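Local coordinates for protein-glutamine gamma-glutamyltransferase (Pseudomonas aeruginosa PAO1, PDB 6G49) that displays transglutaminase activity in vitro through its periplasmic domain, joining glutamine to lysine side chains of proteins, and is critical for the viability of the bacterium, at residues G44-L49 with G241-Y246; G104-Y109 with R155-P160; L163-I168 with Q297-V302; R188-E193 with A251-A256. One frame throughout, in Å; residues are numbered along the deposited sequence.

Contact 1. Residues G44-L49 with G241-Y246; sequences GDIAEL and GFCAHY
The amino-terminal end of helix 243-256, which begins with Cys243, probably the nucleophile of a Cys-His-Asp triad, is covered by the short, weakly bonded helix 45-50, with Ile46 and Ala47 at the interface. Ile46 straddles the helix start with its two branches. CG2, anti to the backbone N (CG1 lies beside it, chi1 -52°), reaches Cys243 SG at 3.6 Å, while Ile46 CG1 lies 4.1 Å from Ala244 CB. A beta-branched residue suits this place because it serves two neighbours at once. Phe242, at the N-cap position, puts its ring against Ala47 and crosses the Ile46 side chain at about a right angle. Ala47 is small enough to let that ring in: its CB is 3.8 Å from Phe242 CD2, and its backbone N is 3.5 Å from the same CD2. Where the short helix begins, Gly44 N lies 3.5 Å from His245 CE1; a side chain at Gly44 would be jammed against the preceding carbonyl. Met41 and Ala286 also touch Ile46. The 44-49 segment therefore offers Cys243 SG a hydrocarbon neighbour and no polar partner, leaving its polar chemistry to His287 on strand 286-294, consistent with a triad.

Contact 2. Residues G104-Y109 with R155-P160; sequences GPELRY and RVSSWP
Glu106 puts its CG over one face of the Trp159 indole, the two side chains running side by side with carboxylate and ring planes 22° apart. With CG anti to the backbone N (chi1 180°) and the rest extended, Glu106 CG comes 4.0 Å from the centroid of the six-membered ring of Trp159, a CH-pi contact toward its rim. A long acid suits the place, since that methylene covers the ring while the carboxylate at the end is left to meet Ser157 and Arg108: Glu106 OE2 accepts a 2.7 Å bond from Ser157 OG on its anti lone pair, and OE1 is paired by charge alone with Arg108 NH2, lying well out of the guanidinium plane. On the other face of the sheet Tyr109 folds back over Val156, whose CB stands 3.9 Å from the ring centroid of Tyr109. The same ring carries Tyr109 OH to Ser158 OG, 2.7 Å away, to which it donates; Ser158 OG in turn bonds Leu124 O, and Leu124 N bonds the tyrosine oxygen. Leu107 and Tyr109 pair with Ser158 and Val156 as hydrogen-bonded antiparallel pairs, Leu107 N to Ser158 O measuring 2.8 Å, and Arg108 with Ser157 is the non-hydrogen-bonded pair between them. Strand 107-113 lies between 152-158 and 55-61 in a six-stranded antiparallel sheet, strand 127-129 flanks 152-158, and strand 120-124 packs on the Leu107, Tyr109 and Val156 side.

Contact 3. Residues L163-I168 with Q297-V302; sequences LRESSI and QGWLSV
Arg164 and Trp299 meet where the end of strand 163-164 and the turn after it lean on strand 298-302, which pairs antiparallel with 286-294 in the transglutaminase-like core. The two side chains cross at about a right angle. In Arg164 a bend at chi3 (-89°) turns NE aside, and the guanidinium beyond it has Trp299 CB 3.6 Å above its plane, over its centre. Its charge is met by salt bridges to Glu291 and Asp125, and Phe140 adds a cation-pi contact. The indole of Trp299 lies alongside Glu165: Trp299 NE1 donates to Glu165 OE1 at 2.9 Å, almost in the ring plane but 28° out of the carboxylate plane. Glu165 CG sits away from the staggered positions (chi1 -131°), and the chain beyond it is extended, alongside the indole; its second oxygen bonds Asp169 N, so both carboxylate oxygens are bonded. Ile168 crosses the indole at about a right angle, its CD1 3.9 Å from Trp299 CZ2. Trp299 N donates to Arg164 O at 3.0 Å, and Gly298, of positive phi, leaves room there, for a CB on it would clash with that oxygen. Water 2 joins Arg164 NH2 to Trp299 O. Water 1 ties the backbones together at three points, accepting from Arg164 N at 2.9 Å and donating to Gln297 O and to Trp299 O, 2.7 Å from each.

Contact 4. Residues R188-E193 with A251-A256; sequences RALADE and AFVLRA
Ala191 sits at the closest approach of helices 188-193 and 251-256, with its CB pointing at the partner helix. That methyl is 3.4 Å from Val253 O and 3.4 Å from Ala256 CB, the latter tighter than usual for two carbons; small alanines on both sides allow the axes of the two segments to come within 8.2 Å. Val253 fills the next place along: its CG1, anti to the backbone N (chi1 174°), touches Ala191 CB at 4.0 Å, and the short branched chain fits beside Ala191 where the helices are close. Arg188, one turn earlier, has the most surface covered by the other helix. In the conformer described, one of two deposited, its guanidinium crosses the Phe252 ring with planes 88° apart, and Phe252 CZ stands 3.6 Å above the Arg188 group, toward its rim. The ring edge therefore meets the face of the cation. Hydrogen bonds to Pro180 O and Gly183 O hold the charged end, while Arg188 CG lies beside Phe252 CE1 at the ring's rim. Helices 201-214 and 230-238 cover Leu190 and Val253, and with a crossing angle of -55° the pair is ordinary close helix packing in the helical part of the transglutaminase-like fold.

Contacts 1 and 4 share helix 243-256: the first lies at its start, with the probable nucleophile, the second at its far end, their centres 21 Å apart and nearest atoms about 5 Å apart. The side chains of Cys243 and His287 are about 4 Å apart. Contact 3 approaches the same site from another direction, the Ser301 side chain about 7 Å from that of Asp303. Contact 2 lies away from the site, its centre 28 Å from that of contact 1, but segment 155-160 is followed almost at once by 163-168 of contact 3. Contacts 1 and 3 each join the TgpA N-terminal range to the transglutaminase-like one; contacts 2 and 4 stay within one range each.

Contact 1. Residues G44-L49 with G241-Y246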
# COMPACT_ATOMS: atom_id res chain seq x y z
N GLY A 44 10.01 8.92 -4.28
CA GLY A 44 10.79 9.91 -3.53
C GLY A 44 10.02 10.56 -2.40
O GLY A 44 10.56 11.00 -1.38
N ASP A 45 8.70 10.65 -2.51
CA ASP A 45 7.94 11.39 -1.57
C ASP A 45 7.81 10.61 -0.27
O ASP A 45 7.80 11.24 0.81
CB ASP A 45 6.51 11.76 -1.99
CG ASP A 45 6.45 12.84 -3.06
OD1 ASP A 45 7.47 13.52 -3.25
OD2 ASP A 45 5.43 12.93 -3.76
N ILE A 46 7.78 9.28 -0.32
CA ILE A 46 7.65 8.51 0.92
C ILE A 46 9.01 8.48 1.63
O ILE A 46 9.06 8.43 2.86
CB ILE A 46 7.05 7.10 0.70
CG1 ILE A 46 5.76 7.19 -0.09
CG2 ILE A 46 6.84 6.43 2.06
CD1 ILE A 46 4.77 8.14 0.52
N ALA A 47 10.09 8.52 0.86
CA ALA A 47 11.43 8.59 1.41
C ALA A 47 11.54 9.85 2.28
O ALA A 47 12.19 9.89 3.35
CB ALA A 47 12.43 8.52 0.30
N GLU A 48 10.92 10.95 1.83
CA GLU A 48 10.94 12.18 2.67
C GLU A 48 10.29 11.90 4.05
O GLU A 48 10.81 12.33 5.08
CB GLU A 48 10.34 13.36 1.90
CG GLU A 48 10.17 14.58 2.80
CD GLU A 48 9.92 15.91 2.12
OE1 GLU A 48 10.06 15.98 0.88
OE2 GLU A 48 9.58 16.89 2.84
N LEU A 49 9.19 11.11 4.15
CA LEU A 49 8.64 10.66 5.43
C LEU A 49 9.56 9.69 6.17
O LEU A 49 9.53 9.61 7.42
CB LEU A 49 7.24 10.00 5.28
CG LEU A 49 6.08 10.93 4.92
CD1 LEU A 49 4.80 10.10 4.65
CD2 LEU A 49 5.77 11.99 5.99
N GLY A 241 15.76 2.68 -5.18
CA GLY A 241 14.60 3.48 -4.78
C GLY A 241 14.13 3.18 -3.37
O GLY A 241 14.69 2.33 -2.65
N PHE A 242 13.03 3.83 -2.97
CA PHE A 242 12.35 3.55 -1.76
C PHE A 242 10.99 2.92 -2.12
O PHE A 242 10.77 2.52 -3.25
CB PHE A 242 12.29 4.80 -0.88
CG PHE A 242 11.97 4.57 0.56
CD1 PHE A 242 12.83 3.79 1.36
CD2 PHE A 242 10.86 5.12 1.19
CE1 PHE A 242 12.55 3.61 2.70
CE2 PHE A 242 10.59 4.92 2.53
CZ PHE A 242 11.43 4.12 3.28
N CYS A 243 10.11 2.76 -1.13
CA CYS A 243 8.94 1.86 -1.36
C CYS A 243 8.07 2.37 -2.51
O CYS A 243 7.52 1.52 -3.21
CB CYS A 243 8.08 1.69 -0.12
SG CYS A 243 7.61 3.26 0.64
N ALA A 244 7.95 3.67 -2.72
CA ALA A 244 7.05 4.16 -3.81
C ALA A 244 7.60 3.81 -5.20
O ALA A 244 6.83 3.55 -6.13
CB ALA A 244 6.86 5.63 -3.76
N HIS A 245 8.93 3.78 -5.37
CA HIS A 245 9.53 3.29 -6.61
C HIS A 245 9.07 1.86 -6.89
O HIS A 245 8.65 1.51 -8.03
CB HIS A 245 11.08 3.33 -6.59
CG HIS A 245 11.64 4.69 -6.48
ND1 HIS A 245 11.68 5.39 -5.30
CD2 HIS A 245 12.19 5.47 -7.43
CE1 HIS A 245 12.24 6.56 -5.53
NE2 HIS A 245 12.58 6.64 -6.82
N TYR A 246 9.18 0.96 -5.91
CA TYR A 246 8.92 -0.43 -6.10
C TYR A 246 7.41 -0.66 -6.31
O TYR A 246 7.00 -1.37 -7.19
CB TYR A 246 9.39 -1.28 -4.90
CG TYR A 246 10.90 -1.37 -4.85
CD1 TYR A 246 11.66 -0.42 -4.20
CD2 TYR A 246 11.54 -2.39 -5.51
CE1 TYR A 246 13.04 -0.43 -4.25
CE2 TYR A 246 12.92 -2.43 -5.55
CZ TYR A 246 13.67 -1.47 -4.91
OH TYR A 246 15.05 -1.57 -4.98

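Contact 2. Residues G104-Y109 with R155-P160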
# COMPACT_ATOMS: atom_id res chain seq x y z
N GLY A 104 -11.82 -15.82 8.38
CA GLY A 104 -10.60 -15.86 9.13
C GLY A 104 -10.71 -15.08 10.45
O GLY A 104 -11.76 -14.66 10.90
N PRO A 105 -9.58 -14.92 11.13
CA PRO A 105 -9.61 -14.35 12.49
C PRO A 105 -9.96 -12.85 12.46
O PRO A 105 -9.64 -12.18 11.49
CB PRO A 105 -8.19 -14.62 13.00
CG PRO A 105 -7.33 -14.76 11.77
CD PRO A 105 -8.23 -15.24 10.66
N GLU A 106 -10.66 -12.39 13.50
CA GLU A 106 -10.95 -10.98 13.74
C GLU A 106 -9.88 -10.46 14.70
O GLU A 106 -9.69 -11.04 15.76
CB GLU A 106 -12.34 -10.80 14.33
CG GLU A 106 -12.75 -9.37 14.63
CD GLU A 106 -14.07 -9.25 15.39
OE1 GLU A 106 -14.72 -10.28 15.55
OE2 GLU A 106 -14.47 -8.14 15.79
N LEU A 107 -9.19 -9.37 14.34
CA LEU A 107 -8.18 -8.73 15.21
C LEU A 107 -8.83 -7.45 15.74
O LEU A 107 -9.37 -6.66 15.00
CB LEU A 107 -6.90 -8.37 14.45
CG LEU A 107 -6.13 -9.49 13.79
CD1 LEU A 107 -4.88 -8.97 13.09
CD2 LEU A 107 -5.75 -10.55 14.80
N ARG A 108 -8.78 -7.27 17.05
CA ARG A 108 -9.42 -6.16 17.73
C ARG A 108 -8.36 -5.32 18.43
O ARG A 108 -7.43 -5.81 19.10
CB ARG A 108 -10.44 -6.64 18.77
CG ARG A 108 -11.63 -7.36 18.16
CD ARG A 108 -12.70 -7.61 19.23
NE ARG A 108 -13.98 -8.06 18.68
CZ ARG A 108 -14.52 -9.27 18.86
NH1 ARG A 108 -13.93 -10.14 19.66
NH2 ARG A 108 -15.64 -9.60 18.24
N TYR A 109 -8.43 -4.00 18.20
CA TYR A 109 -7.43 -3.13 18.71
C TYR A 109 -7.97 -1.70 18.80
O TYR A 109 -8.90 -1.35 18.12
CB TYR A 109 -6.12 -3.20 17.91
CG TYR A 109 -6.28 -3.03 16.41
CD1 TYR A 109 -6.66 -4.09 15.61
CD2 TYR A 109 -6.12 -1.78 15.78
CE1 TYR A 109 -6.86 -3.93 14.24
CE2 TYR A 109 -6.25 -1.63 14.40
CZ TYR A 109 -6.65 -2.71 13.63
OH TYR A 109 -6.80 -2.58 12.27
N ARG A 155 -11.78 2.59 17.94
CA ARG A 155 -11.74 1.15 18.12
C ARG A 155 -11.94 0.48 16.78
O ARG A 155 -12.74 0.91 15.99
CB ARG A 155 -12.81 0.73 19.13
CG ARG A 155 -12.79 1.57 20.40
CD ARG A 155 -13.71 1.00 21.46
NE ARG A 155 -13.51 -0.43 21.57
CZ ARG A 155 -12.79 -1.02 22.52
NH1 ARG A 155 -12.21 -0.30 23.47
NH2 ARG A 155 -12.66 -2.34 22.52
N VAL A 156 -11.19 -0.59 16.55
CA VAL A 156 -11.15 -1.27 15.25
C VAL A 156 -11.32 -2.79 15.44
O VAL A 156 -10.72 -3.35 16.35
CB VAL A 156 -9.83 -1.00 14.52
CG1 VAL A 156 -9.85 -1.59 13.11
CG2 VAL A 156 -9.50 0.51 14.51
N SER A 157 -11.98 -3.40 14.44
CA SER A 157 -11.93 -4.81 14.16
C SER A 157 -11.47 -4.98 12.70
O SER A 157 -12.06 -4.35 11.83
CB SER A 157 -13.29 -5.46 14.32
OG SER A 157 -13.65 -5.53 15.70
N SER A 158 -10.49 -5.83 12.49
CA SER A 158 -9.99 -6.13 11.12
C SER A 158 -10.06 -7.64 10.86
O SER A 158 -9.72 -8.45 11.71
CB SER A 158 -8.57 -5.64 11.01
OG SER A 158 -8.50 -4.22 11.03
N TRP A 159 -10.29 -7.96 9.58
CA TRP A 159 -10.28 -9.32 9.06
C TRP A 159 -9.25 -9.41 7.94
O TRP A 159 -9.58 -9.14 6.78
CB TRP A 159 -11.66 -9.64 8.50
CG TRP A 159 -12.68 -9.92 9.56
CD1 TRP A 159 -13.05 -11.16 10.02
CD2 TRP A 159 -13.44 -8.96 10.30
NE1 TRP A 159 -13.96 -11.02 11.04
CE2 TRP A 159 -14.26 -9.69 11.20
CE3 TRP A 159 -13.57 -7.56 10.27
CZ2 TRP A 159 -15.15 -9.05 12.07
CZ3 TRP A 159 -14.45 -6.94 11.14
CH2 TRP A 159 -15.20 -7.68 12.05
N PRO A 160 -7.99 -9.72 8.26
CA PRO A 160 -6.92 -9.67 7.27
C PRO A 160 -7.14 -10.69 6.13
O PRO A 160 -6.59 -10.50 5.04
CB PRO A 160 -5.68 -10.04 8.08
CG PRO A 160 -6.02 -9.54 9.47
CD PRO A 160 -7.48 -9.92 9.63

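Contact 3. Residues L163-I168 with Q297-V302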
# COMPACT_ATOMS: atom_id res chain seq x y z
N LEU A 163 -12.29 -11.90 2.04
CA LEU A 163 -12.34 -11.95 0.56
C LEU A 163 -12.82 -10.59 0.07
O LEU A 163 -13.84 -10.10 0.48
CB LEU A 163 -13.30 -13.07 0.17
CG LEU A 163 -13.54 -13.28 -1.32
CD1 LEU A 163 -12.25 -13.66 -2.01
CD2 LEU A 163 -14.58 -14.39 -1.51
N ARG A 164 -12.03 -10.00 -0.81
CA ARG A 164 -12.33 -8.68 -1.32
C ARG A 164 -12.69 -8.60 -2.79
O ARG A 164 -11.88 -8.86 -3.65
CB ARG A 164 -11.15 -7.75 -1.05
CG ARG A 164 -10.63 -7.83 0.36
CD ARG A 164 -9.63 -6.74 0.63
NE ARG A 164 -8.28 -7.14 0.28
CZ ARG A 164 -7.42 -6.36 -0.34
NH1 ARG A 164 -7.80 -5.14 -0.68
NH2 ARG A 164 -6.20 -6.79 -0.63
N GLU A 165 -13.94 -8.22 -3.03
CA GLU A 165 -14.44 -8.01 -4.36
C GLU A 165 -14.15 -9.20 -5.29
O GLU A 165 -13.51 -9.05 -6.33
CB GLU A 165 -13.87 -6.70 -4.91
CG GLU A 165 -14.90 -5.80 -5.49
CD GLU A 165 -14.45 -4.56 -6.24
OE1 GLU A 165 -13.30 -4.08 -6.05
OE2 GLU A 165 -15.28 -4.07 -7.02
N SER A 166 -14.67 -10.39 -4.98
CA SER A 166 -14.48 -11.55 -5.84
C SER A 166 -15.05 -11.29 -7.24
O SER A 166 -14.52 -11.84 -8.19
CB SER A 166 -15.05 -12.80 -5.21
OG SER A 166 -16.42 -12.61 -4.99
N SER A 167 -16.14 -10.51 -7.34
CA SER A 167 -16.66 -9.93 -8.59
C SER A 167 -16.44 -8.43 -8.58
O SER A 167 -16.81 -7.78 -7.64
CB SER A 167 -18.16 -10.19 -8.75
OG SER A 167 -18.33 -11.55 -8.96
N ILE A 168 -15.76 -7.92 -9.59
CA ILE A 168 -15.28 -6.52 -9.58
C ILE A 168 -16.28 -5.67 -10.37
O ILE A 168 -16.76 -6.07 -11.44
CB ILE A 168 -13.82 -6.46 -10.07
CG1 ILE A 168 -13.18 -5.11 -9.73
CG2 ILE A 168 -13.70 -6.81 -11.55
CD1 ILE A 168 -11.74 -4.99 -10.19
N GLN A 297 -10.61 -14.95 -6.65
CA GLN A 297 -9.78 -14.67 -5.48
C GLN A 297 -9.94 -13.22 -5.01
O GLN A 297 -9.62 -12.92 -3.84
CB GLN A 297 -8.35 -15.07 -5.80
CG GLN A 297 -8.23 -16.58 -6.06
CD GLN A 297 -6.78 -16.98 -6.18
OE1 GLN A 297 -6.02 -16.92 -5.22
NE2 GLN A 297 -6.39 -17.38 -7.38
N GLY A 298 -10.37 -12.33 -5.91
CA GLY A 298 -10.50 -10.94 -5.63
C GLY A 298 -9.13 -10.28 -5.48
O GLY A 298 -8.16 -10.64 -6.17
N TRP A 299 -9.10 -9.23 -4.64
CA TRP A 299 -7.86 -8.43 -4.45
C TRP A 299 -6.91 -9.19 -3.52
O TRP A 299 -7.33 -9.66 -2.45
CB TRP A 299 -8.16 -7.05 -3.90
CG TRP A 299 -8.92 -6.13 -4.81
CD1 TRP A 299 -10.26 -5.93 -4.85
CD2 TRP A 299 -8.37 -5.30 -5.84
NE1 TRP A 299 -10.58 -5.02 -5.83
CE2 TRP A 299 -9.44 -4.64 -6.48
CE3 TRP A 299 -7.06 -5.08 -6.31
CZ2 TRP A 299 -9.24 -3.66 -7.46
CZ3 TRP A 299 -6.89 -4.16 -7.33
CH2 TRP A 299 -7.95 -3.47 -7.90
N LEU A 300 -5.63 -9.25 -3.89
CA LEU A 300 -4.57 -9.77 -3.05
C LEU A 300 -3.46 -8.74 -2.96
O LEU A 300 -3.08 -8.12 -3.96
CB LEU A 300 -4.02 -11.07 -3.64
CG LEU A 300 -5.02 -12.25 -3.71
CD1 LEU A 300 -4.38 -13.40 -4.43
CD2 LEU A 300 -5.52 -12.64 -2.33
N SER A 301 -2.93 -8.55 -1.75
CA SER A 301 -1.87 -7.59 -1.53
C SER A 301 -0.51 -8.26 -1.66
O SER A 301 -0.34 -9.41 -1.28
CB SER A 301 -1.99 -6.98 -0.15
OG SER A 301 -3.23 -6.31 -0.00
N VAL A 302 0.45 -7.52 -2.18
CA VAL A 302 1.80 -7.99 -2.37
C VAL A 302 2.75 -6.81 -2.12
O VAL A 302 2.44 -5.68 -2.43
CB VAL A 302 1.99 -8.61 -3.75
CG1 VAL A 302 1.83 -7.61 -4.89
CG2 VAL A 302 3.28 -9.38 -3.85
O HOH W 1 -9.48 -11.12 -1.77
O HOH W 2 -6.18 -9.34 0.30

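Contact 4. Residues R188-E193 with A251-A256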
# COMPACT_ATOMS: atom_id res chain seq x y z
N ARG A 188 6.51 -1.16 -20.52
CA ARG A 188 5.41 -1.71 -21.28
C ARG A 188 5.87 -2.95 -22.04
O ARG A 188 5.17 -3.96 -22.09
CB ARG A 188 4.82 -0.65 -22.22
CG ARG A 188 3.91 0.36 -21.55
CD ARG A 188 3.55 1.44 -22.55
NE ARG A 188 3.61 2.76 -21.97
CZ ARG A 188 2.58 3.38 -21.41
NH1 ARG A 188 1.34 2.93 -21.57
NH2 ARG A 188 2.79 4.46 -20.67
N ALA A 189 7.09 -2.91 -22.61
CA ALA A 189 7.64 -4.11 -23.31
C ALA A 189 7.81 -5.30 -22.35
O ALA A 189 7.49 -6.44 -22.66
CB ALA A 189 8.97 -3.76 -23.98
N LEU A 190 8.33 -5.03 -21.14
CA LEU A 190 8.44 -6.05 -20.14
C LEU A 190 7.06 -6.65 -19.82
O LEU A 190 6.94 -7.85 -19.71
CB LEU A 190 9.11 -5.47 -18.89
CG LEU A 190 9.17 -6.40 -17.69
CD1 LEU A 190 10.05 -7.63 -17.92
CD2 LEU A 190 9.63 -5.66 -16.44
N ALA A 191 6.04 -5.79 -19.62
CA ALA A 191 4.72 -6.24 -19.29
C ALA A 191 4.16 -7.16 -20.40
O ALA A 191 3.57 -8.17 -20.13
CB ALA A 191 3.81 -5.06 -19.11
N ASP A 192 4.43 -6.77 -21.63
CA ASP A 192 4.02 -7.59 -22.81
C ASP A 192 4.66 -8.99 -22.79
O ASP A 192 3.98 -9.95 -23.00
CB ASP A 192 4.48 -6.93 -24.11
CG ASP A 192 3.68 -5.70 -24.45
OD1 ASP A 192 2.60 -5.52 -23.82
OD2 ASP A 192 4.16 -4.89 -25.30
N GLU A 193 5.94 -9.03 -22.48
CA GLU A 193 6.71 -10.26 -22.44
C GLU A 193 6.16 -11.12 -21.30
O GLU A 193 5.94 -12.32 -21.44
CB GLU A 193 8.21 -9.96 -22.30
CG GLU A 193 8.80 -9.25 -23.51
CD GLU A 193 10.07 -8.45 -23.27
OE1 GLU A 193 10.72 -8.69 -22.23
OE2 GLU A 193 10.40 -7.59 -24.12
N ALA A 251 2.98 -1.83 -9.85
CA ALA A 251 1.60 -1.58 -10.26
C ALA A 251 1.55 -1.21 -11.76
O ALA A 251 0.64 -1.67 -12.48
CB ALA A 251 0.96 -0.53 -9.41
N PHE A 252 2.48 -0.39 -12.22
CA PHE A 252 2.59 -0.02 -13.64
C PHE A 252 2.67 -1.26 -14.52
O PHE A 252 1.88 -1.40 -15.48
CB PHE A 252 3.78 0.89 -13.88
CG PHE A 252 3.90 1.35 -15.31
CD1 PHE A 252 4.38 0.50 -16.28
CD2 PHE A 252 3.52 2.63 -15.63
CE1 PHE A 252 4.44 0.93 -17.61
CE2 PHE A 252 3.59 3.07 -16.96
CZ PHE A 252 4.08 2.22 -17.93
N VAL A 253 3.62 -2.15 -14.21
CA VAL A 253 3.86 -3.31 -15.05
C VAL A 253 2.65 -4.23 -15.04
O VAL A 253 2.23 -4.73 -16.08
CB VAL A 253 5.15 -4.06 -14.66
CG1 VAL A 253 5.32 -5.35 -15.45
CG2 VAL A 253 6.33 -3.16 -14.88
N LEU A 254 2.00 -4.40 -13.87
CA LEU A 254 0.79 -5.25 -13.80
C LEU A 254 -0.32 -4.67 -14.67
O LEU A 254 -0.96 -5.43 -15.46
CB LEU A 254 0.33 -5.43 -12.35
CG LEU A 254 1.24 -6.24 -11.43
CD1 LEU A 254 0.68 -6.25 -10.04
CD2 LEU A 254 1.48 -7.66 -11.92
N ARG A 255 -0.55 -3.38 -14.61
CA ARG A 255 -1.60 -2.78 -15.39
C ARG A 255 -1.27 -2.93 -16.87
O ARG A 255 -2.20 -3.18 -17.70
CB ARG A 255 -1.72 -1.30 -15.12
CG ARG A 255 -2.32 -0.99 -13.75
CD ARG A 255 -2.68 0.47 -13.64
NE ARG A 255 -3.35 0.75 -12.36
CZ ARG A 255 -3.92 1.86 -12.00
NH1 ARG A 255 -3.91 2.95 -12.77
NH2 ARG A 255 -4.60 1.88 -10.83
N ALA A 256 0.01 -2.75 -17.23
CA ALA A 256 0.42 -2.85 -18.65
C ALA A 256 0.28 -4.29 -19.14
O ALA A 256 0.15 -4.48 -20.38
CB ALA A 256 1.79 -2.29 -18.87
O HOH W 3 2.11 -3.24 -22.38